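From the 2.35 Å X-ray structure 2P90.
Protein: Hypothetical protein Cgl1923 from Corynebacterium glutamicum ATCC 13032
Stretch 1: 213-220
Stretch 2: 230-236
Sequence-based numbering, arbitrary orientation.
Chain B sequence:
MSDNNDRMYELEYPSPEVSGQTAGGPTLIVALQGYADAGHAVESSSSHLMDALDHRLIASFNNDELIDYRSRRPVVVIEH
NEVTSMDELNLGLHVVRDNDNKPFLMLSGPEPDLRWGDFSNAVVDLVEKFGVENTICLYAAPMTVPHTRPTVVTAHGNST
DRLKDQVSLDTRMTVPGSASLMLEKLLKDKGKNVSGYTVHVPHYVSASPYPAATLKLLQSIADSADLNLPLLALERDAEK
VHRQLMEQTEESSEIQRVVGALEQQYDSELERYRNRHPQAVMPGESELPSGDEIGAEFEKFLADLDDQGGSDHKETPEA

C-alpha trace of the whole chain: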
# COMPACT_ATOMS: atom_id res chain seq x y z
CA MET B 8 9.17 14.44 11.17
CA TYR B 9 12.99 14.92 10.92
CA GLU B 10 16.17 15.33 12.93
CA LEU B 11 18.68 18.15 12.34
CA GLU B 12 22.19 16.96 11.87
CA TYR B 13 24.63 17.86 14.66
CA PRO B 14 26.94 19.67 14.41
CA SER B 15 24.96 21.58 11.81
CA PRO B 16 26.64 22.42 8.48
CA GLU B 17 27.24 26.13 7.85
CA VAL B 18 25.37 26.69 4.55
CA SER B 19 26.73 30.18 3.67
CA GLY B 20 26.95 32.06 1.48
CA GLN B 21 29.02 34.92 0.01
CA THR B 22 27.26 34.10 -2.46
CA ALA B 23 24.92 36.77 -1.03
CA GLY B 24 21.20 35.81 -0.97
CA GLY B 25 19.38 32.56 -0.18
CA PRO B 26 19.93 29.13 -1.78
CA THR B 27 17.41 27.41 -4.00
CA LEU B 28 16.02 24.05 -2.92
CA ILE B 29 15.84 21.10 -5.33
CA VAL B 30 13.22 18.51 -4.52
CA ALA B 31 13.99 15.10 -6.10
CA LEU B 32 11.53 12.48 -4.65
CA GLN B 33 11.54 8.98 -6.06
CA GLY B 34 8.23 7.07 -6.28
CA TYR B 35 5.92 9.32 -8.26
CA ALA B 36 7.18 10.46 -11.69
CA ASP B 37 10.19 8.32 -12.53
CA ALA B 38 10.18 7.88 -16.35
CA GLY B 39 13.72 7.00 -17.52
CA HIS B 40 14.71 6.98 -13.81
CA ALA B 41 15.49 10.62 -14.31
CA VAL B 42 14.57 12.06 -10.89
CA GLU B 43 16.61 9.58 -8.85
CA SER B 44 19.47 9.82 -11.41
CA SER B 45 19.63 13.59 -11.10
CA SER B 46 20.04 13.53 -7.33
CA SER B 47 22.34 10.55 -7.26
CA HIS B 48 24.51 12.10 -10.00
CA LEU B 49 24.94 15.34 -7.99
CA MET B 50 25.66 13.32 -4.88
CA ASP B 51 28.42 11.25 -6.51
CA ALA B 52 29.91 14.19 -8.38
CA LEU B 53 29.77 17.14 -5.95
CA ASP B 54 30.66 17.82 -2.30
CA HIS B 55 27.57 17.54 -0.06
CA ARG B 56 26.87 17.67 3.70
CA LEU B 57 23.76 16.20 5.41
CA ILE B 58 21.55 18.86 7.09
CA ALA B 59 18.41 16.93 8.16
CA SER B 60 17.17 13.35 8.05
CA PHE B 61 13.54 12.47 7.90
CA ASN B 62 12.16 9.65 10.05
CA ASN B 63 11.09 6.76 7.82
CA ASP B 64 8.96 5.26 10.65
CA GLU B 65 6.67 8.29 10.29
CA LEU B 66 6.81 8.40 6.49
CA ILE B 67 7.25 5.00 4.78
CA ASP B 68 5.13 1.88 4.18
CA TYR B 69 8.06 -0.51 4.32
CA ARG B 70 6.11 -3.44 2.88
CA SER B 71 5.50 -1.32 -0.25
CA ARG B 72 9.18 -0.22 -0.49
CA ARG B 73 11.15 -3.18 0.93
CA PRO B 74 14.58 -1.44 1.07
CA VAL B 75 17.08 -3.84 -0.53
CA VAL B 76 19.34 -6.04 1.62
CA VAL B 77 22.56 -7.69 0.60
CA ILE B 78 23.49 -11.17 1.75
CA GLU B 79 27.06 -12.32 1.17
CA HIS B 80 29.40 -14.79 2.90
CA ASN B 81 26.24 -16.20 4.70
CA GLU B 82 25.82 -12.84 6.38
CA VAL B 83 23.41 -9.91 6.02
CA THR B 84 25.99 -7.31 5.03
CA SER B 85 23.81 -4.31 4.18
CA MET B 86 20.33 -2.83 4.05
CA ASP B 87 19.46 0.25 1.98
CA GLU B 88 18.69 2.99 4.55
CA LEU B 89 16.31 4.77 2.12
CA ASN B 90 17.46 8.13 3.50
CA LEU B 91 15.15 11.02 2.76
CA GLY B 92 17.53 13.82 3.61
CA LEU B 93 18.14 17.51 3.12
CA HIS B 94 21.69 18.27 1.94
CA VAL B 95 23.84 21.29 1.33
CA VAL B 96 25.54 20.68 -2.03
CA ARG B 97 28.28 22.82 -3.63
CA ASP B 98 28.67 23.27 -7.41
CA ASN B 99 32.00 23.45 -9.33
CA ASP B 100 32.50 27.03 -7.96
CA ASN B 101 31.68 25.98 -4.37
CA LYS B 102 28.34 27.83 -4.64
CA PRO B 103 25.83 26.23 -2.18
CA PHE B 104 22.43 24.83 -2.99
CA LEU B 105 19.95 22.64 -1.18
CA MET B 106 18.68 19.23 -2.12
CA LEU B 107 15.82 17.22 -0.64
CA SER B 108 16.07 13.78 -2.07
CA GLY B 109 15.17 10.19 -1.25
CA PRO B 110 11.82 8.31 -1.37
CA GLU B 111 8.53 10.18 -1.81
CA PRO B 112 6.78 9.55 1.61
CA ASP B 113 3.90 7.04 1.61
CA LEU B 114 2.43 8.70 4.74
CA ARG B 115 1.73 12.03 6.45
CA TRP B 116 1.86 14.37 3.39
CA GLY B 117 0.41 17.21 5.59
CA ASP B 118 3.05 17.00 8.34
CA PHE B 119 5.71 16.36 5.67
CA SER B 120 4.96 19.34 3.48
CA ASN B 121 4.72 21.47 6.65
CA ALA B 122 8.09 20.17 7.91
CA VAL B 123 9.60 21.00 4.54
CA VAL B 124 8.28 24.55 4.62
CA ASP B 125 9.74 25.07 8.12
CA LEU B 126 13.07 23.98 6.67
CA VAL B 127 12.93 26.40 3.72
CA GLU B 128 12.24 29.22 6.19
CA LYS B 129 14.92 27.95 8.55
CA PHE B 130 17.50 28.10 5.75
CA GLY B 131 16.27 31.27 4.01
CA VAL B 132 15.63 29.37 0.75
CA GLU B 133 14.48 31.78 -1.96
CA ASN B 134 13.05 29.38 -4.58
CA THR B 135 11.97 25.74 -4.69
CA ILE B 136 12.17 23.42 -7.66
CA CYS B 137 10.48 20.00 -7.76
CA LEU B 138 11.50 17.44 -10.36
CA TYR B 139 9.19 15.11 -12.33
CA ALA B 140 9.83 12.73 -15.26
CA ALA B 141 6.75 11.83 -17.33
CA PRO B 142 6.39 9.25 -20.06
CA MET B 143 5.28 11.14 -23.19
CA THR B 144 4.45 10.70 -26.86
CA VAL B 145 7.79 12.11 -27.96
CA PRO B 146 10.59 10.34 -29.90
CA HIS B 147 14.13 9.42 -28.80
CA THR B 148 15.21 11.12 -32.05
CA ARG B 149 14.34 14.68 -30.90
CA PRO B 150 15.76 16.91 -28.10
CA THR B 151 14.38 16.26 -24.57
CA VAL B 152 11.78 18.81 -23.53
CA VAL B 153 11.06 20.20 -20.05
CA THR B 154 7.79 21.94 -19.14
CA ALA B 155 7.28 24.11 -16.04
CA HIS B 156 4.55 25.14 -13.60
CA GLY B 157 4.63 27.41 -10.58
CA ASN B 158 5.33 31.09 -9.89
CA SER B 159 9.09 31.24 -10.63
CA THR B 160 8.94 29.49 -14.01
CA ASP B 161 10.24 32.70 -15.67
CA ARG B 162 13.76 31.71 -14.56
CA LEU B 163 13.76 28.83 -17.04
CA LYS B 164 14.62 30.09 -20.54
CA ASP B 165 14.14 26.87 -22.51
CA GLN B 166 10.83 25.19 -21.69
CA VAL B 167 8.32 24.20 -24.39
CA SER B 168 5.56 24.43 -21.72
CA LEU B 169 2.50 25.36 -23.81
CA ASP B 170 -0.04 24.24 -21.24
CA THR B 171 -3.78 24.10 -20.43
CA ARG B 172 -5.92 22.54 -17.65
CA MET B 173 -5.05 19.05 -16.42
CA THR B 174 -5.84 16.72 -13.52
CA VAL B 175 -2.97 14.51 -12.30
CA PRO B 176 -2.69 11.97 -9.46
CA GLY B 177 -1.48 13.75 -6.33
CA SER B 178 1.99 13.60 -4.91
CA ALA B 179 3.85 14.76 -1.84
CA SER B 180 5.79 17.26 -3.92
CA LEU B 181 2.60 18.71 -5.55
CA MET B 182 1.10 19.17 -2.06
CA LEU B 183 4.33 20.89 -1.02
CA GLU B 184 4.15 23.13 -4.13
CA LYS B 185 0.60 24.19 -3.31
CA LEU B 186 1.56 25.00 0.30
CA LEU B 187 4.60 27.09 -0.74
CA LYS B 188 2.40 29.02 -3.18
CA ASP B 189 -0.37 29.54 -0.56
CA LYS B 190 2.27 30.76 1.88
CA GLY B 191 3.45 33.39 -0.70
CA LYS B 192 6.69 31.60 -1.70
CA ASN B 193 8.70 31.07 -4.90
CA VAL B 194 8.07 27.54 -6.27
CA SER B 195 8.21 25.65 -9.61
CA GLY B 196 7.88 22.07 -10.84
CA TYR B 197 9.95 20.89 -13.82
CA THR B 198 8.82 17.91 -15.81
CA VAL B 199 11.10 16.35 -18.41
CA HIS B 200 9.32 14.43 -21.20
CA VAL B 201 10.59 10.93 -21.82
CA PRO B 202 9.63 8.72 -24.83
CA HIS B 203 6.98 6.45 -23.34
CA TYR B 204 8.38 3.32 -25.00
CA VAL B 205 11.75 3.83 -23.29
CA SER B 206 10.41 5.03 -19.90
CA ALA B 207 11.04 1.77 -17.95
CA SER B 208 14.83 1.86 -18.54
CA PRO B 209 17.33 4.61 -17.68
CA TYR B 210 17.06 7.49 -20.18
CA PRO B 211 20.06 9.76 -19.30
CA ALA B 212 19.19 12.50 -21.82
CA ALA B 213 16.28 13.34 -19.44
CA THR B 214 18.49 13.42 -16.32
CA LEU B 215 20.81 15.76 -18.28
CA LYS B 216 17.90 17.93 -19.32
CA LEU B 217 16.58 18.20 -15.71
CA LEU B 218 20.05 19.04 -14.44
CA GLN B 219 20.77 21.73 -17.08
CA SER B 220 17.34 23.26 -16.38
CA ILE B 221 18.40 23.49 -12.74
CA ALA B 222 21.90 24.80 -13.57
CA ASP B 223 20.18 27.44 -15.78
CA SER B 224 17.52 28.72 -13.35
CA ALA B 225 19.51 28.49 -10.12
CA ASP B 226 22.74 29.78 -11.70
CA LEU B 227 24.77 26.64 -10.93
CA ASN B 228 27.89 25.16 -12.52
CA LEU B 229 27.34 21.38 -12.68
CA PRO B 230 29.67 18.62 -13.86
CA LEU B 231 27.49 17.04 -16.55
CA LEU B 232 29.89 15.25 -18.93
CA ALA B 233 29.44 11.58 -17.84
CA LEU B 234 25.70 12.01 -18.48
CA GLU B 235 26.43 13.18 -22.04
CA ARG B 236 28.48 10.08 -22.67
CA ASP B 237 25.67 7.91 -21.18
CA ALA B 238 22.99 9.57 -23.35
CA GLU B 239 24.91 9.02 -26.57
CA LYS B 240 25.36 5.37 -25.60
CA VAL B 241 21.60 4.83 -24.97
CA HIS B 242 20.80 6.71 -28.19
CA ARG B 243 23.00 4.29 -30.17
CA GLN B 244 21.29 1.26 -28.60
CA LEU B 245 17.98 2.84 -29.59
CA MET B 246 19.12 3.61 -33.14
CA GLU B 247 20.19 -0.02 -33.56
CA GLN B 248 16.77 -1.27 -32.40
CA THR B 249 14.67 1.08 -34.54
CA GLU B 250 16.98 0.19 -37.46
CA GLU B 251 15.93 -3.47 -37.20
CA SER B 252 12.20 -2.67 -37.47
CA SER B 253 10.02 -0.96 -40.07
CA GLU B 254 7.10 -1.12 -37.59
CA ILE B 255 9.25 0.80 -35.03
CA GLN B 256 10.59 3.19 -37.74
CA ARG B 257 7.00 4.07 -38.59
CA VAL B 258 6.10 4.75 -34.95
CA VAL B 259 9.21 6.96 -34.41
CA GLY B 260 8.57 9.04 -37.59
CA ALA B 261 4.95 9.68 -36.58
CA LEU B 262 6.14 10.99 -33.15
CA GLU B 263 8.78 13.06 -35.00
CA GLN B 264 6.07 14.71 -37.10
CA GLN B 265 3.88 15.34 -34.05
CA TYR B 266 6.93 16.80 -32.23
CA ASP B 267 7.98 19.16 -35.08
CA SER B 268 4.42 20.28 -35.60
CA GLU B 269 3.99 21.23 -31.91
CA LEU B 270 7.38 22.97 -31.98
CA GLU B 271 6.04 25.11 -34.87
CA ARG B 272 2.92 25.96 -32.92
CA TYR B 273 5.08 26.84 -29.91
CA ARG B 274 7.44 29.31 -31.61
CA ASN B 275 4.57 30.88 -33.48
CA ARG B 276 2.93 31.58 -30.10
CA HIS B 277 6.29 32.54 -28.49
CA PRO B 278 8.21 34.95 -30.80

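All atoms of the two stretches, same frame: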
# COMPACT_ATOMS: atom_id res chain seq x y z
N ALA B 213 17.28 12.67 -20.28
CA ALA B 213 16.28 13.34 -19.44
C ALA B 213 16.89 13.83 -18.12
O ALA B 213 16.62 14.93 -17.68
CB ALA B 213 15.12 12.44 -19.23
N THR B 214 17.73 13.01 -17.50
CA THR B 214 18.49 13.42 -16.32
C THR B 214 19.25 14.69 -16.66
O THR B 214 19.07 15.72 -16.00
CB THR B 214 19.45 12.31 -15.88
OG1 THR B 214 18.72 11.08 -15.79
CG2 THR B 214 20.16 12.64 -14.54
N LEU B 215 20.06 14.62 -17.73
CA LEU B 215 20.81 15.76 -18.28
C LEU B 215 19.96 17.00 -18.46
O LEU B 215 20.30 18.08 -17.97
CB LEU B 215 21.45 15.36 -19.63
CG LEU B 215 22.49 16.29 -20.28
CD1 LEU B 215 23.71 16.61 -19.38
CD2 LEU B 215 22.99 15.68 -21.58
N LYS B 216 18.83 16.84 -19.14
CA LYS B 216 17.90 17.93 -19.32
C LYS B 216 17.43 18.53 -17.98
O LYS B 216 17.45 19.75 -17.83
CB LYS B 216 16.72 17.50 -20.20
CG LYS B 216 15.90 18.67 -20.76
CD LYS B 216 16.81 19.68 -21.48
CE LYS B 216 16.30 21.11 -21.31
NZ LYS B 216 15.28 21.49 -22.33
N LEU B 217 16.99 17.68 -17.03
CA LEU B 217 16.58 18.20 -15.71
C LEU B 217 17.72 18.97 -15.05
O LEU B 217 17.51 20.05 -14.52
CB LEU B 217 16.06 17.11 -14.77
CG LEU B 217 14.68 16.50 -14.94
CD1 LEU B 217 14.55 15.28 -14.02
CD2 LEU B 217 13.54 17.50 -14.69
N LEU B 218 18.93 18.42 -15.10
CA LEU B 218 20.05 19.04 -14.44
C LEU B 218 20.44 20.40 -15.09
O LEU B 218 20.68 21.39 -14.38
CB LEU B 218 21.23 18.07 -14.37
CG LEU B 218 21.10 16.90 -13.38
CD1 LEU B 218 22.38 16.09 -13.34
CD2 LEU B 218 20.75 17.41 -11.97
N GLN B 219 20.46 20.47 -16.42
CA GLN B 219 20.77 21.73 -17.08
C GLN B 219 19.66 22.77 -16.89
O GLN B 219 19.93 23.96 -16.85
CB GLN B 219 21.29 21.55 -18.54
CG GLN B 219 20.35 20.98 -19.59
CD GLN B 219 21.10 20.29 -20.78
OE1 GLN B 219 22.34 20.29 -20.87
NE2 GLN B 219 20.32 19.68 -21.68
N SER B 220 18.42 22.32 -16.71
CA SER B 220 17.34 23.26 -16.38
C SER B 220 17.55 23.88 -15.00
O SER B 220 17.28 25.06 -14.78
CB SER B 220 15.97 22.59 -16.47
OG SER B 220 15.82 21.95 -17.71
N PRO B 230 28.92 19.50 -12.98
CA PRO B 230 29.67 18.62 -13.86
C PRO B 230 28.72 17.62 -14.55
O PRO B 230 28.18 16.72 -13.90
CB PRO B 230 30.65 17.90 -12.92
CG PRO B 230 30.02 17.98 -11.56
CD PRO B 230 29.05 19.12 -11.56
N LEU B 231 28.52 17.78 -15.85
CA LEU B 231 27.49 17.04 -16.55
C LEU B 231 27.99 15.99 -17.55
O LEU B 231 27.19 15.24 -18.13
CB LEU B 231 26.54 18.03 -17.25
CG LEU B 231 25.61 18.87 -16.37
CD1 LEU B 231 24.75 19.79 -17.19
CD2 LEU B 231 24.71 18.00 -15.52
N LEU B 232 29.31 15.92 -17.75
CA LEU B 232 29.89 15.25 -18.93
C LEU B 232 29.73 13.72 -19.02
O LEU B 232 29.65 13.17 -20.12
CB LEU B 232 31.36 15.65 -19.16
CG LEU B 232 31.81 17.12 -19.08
CD1 LEU B 232 33.35 17.23 -18.95
CD2 LEU B 232 31.28 17.99 -20.23
N ALA B 233 29.69 13.03 -17.87
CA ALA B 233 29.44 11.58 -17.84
C ALA B 233 28.01 11.22 -18.26
O ALA B 233 27.76 10.11 -18.76
CB ALA B 233 29.77 11.01 -16.47
N LEU B 234 27.09 12.17 -18.08
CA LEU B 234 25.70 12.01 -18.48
C LEU B 234 25.51 12.18 -19.99
O LEU B 234 24.56 11.62 -20.58
CB LEU B 234 24.81 13.03 -17.77
CG LEU B 234 24.32 12.79 -16.35
CD1 LEU B 234 23.61 14.04 -15.93
CD2 LEU B 234 23.39 11.57 -16.28
N GLU B 235 26.39 12.97 -20.59
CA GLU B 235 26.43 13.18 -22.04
C GLU B 235 26.89 11.91 -22.74
O GLU B 235 26.25 11.44 -23.69
CB GLU B 235 27.30 14.38 -22.38
CG GLU B 235 26.53 15.69 -22.23
CD GLU B 235 27.42 16.92 -22.08
OE1 GLU B 235 28.52 16.82 -21.48
OE2 GLU B 235 26.99 18.01 -22.55
N ARG B 236 27.97 11.34 -22.21
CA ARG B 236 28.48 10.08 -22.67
C ARG B 236 27.40 8.99 -22.59
O ARG B 236 27.14 8.29 -23.58
CB ARG B 236 29.70 9.70 -21.83
CG ARG B 236 30.40 8.43 -22.29
CD ARG B 236 30.61 7.46 -21.14
NE ARG B 236 30.87 6.11 -21.64
CZ ARG B 236 30.09 5.05 -21.43
NH1 ARG B 236 28.97 5.16 -20.71
NH2 ARG B 236 30.44 3.87 -21.94

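The contact between these stretches is apolar: no hydrogen bond crosses it, and the 325 Å² buried (both sides summed) comes mainly from three leucines, Leu215 (85 Å²), Leu234 (73 Å²) and Leu231 (69 Å²). The helix of stretch 1 and the helical part of stretch 2 run roughly antiparallel, at 150° between their N-to-C directions, with axes 9.5 Å apart at closest approach. The backbones come nearest at Leu215 and Leu234, whose CA atoms lie 6.2 Å apart.

Leu215 is the most heavily covered residue although its CA-to-CB bond points sideways. Its chi1 of -169° (t) and chi2 of 56° (p) bring the end of the side chain nearer stretch 2, where Leu215 CD1 lies 3.8 Å from Leu231 CB and 4.1 Å from Leu234 CB. Its other methyl, Leu215 CD2, packs 3.6 Å from Glu235 CG, so the aliphatic part of a charged residue serves as apolar surface.

Leu234 points toward stretch 1 with an m,t rotamer and is buried. Both Leu234 methyls pack on Thr214 CG2, Leu234 CD2 at 3.8 Å and Leu234 CD1 at 4.0 Å, and Leu234 CD1 also lies 3.5 Å from Leu218 CD1. Thr214 therefore offers its methyl to this contact. Spaced four residues apart on one helix, Thr214 and Leu218 both point toward stretch 2.

Leu231, also m,t and directed toward stretch 1, precedes Leu234 by three residues, and Leu234 N donates to Leu231 O (3.1 Å), a local bond that ties their backbones together. Leu231 CD2 meets Leu218 CB at 3.7 Å, while Leu231 CD1 approaches Gln219 CB at 4.1 Å. The partly exposed Gln219 thus contributes an aliphatic carbon here. Within stretch 1, bonds such as Leu218 N to Thr214 O (2.8 Å) and Gln219 N to Leu215 O (2.9 Å) maintain the helical spacing of these contacting side chains.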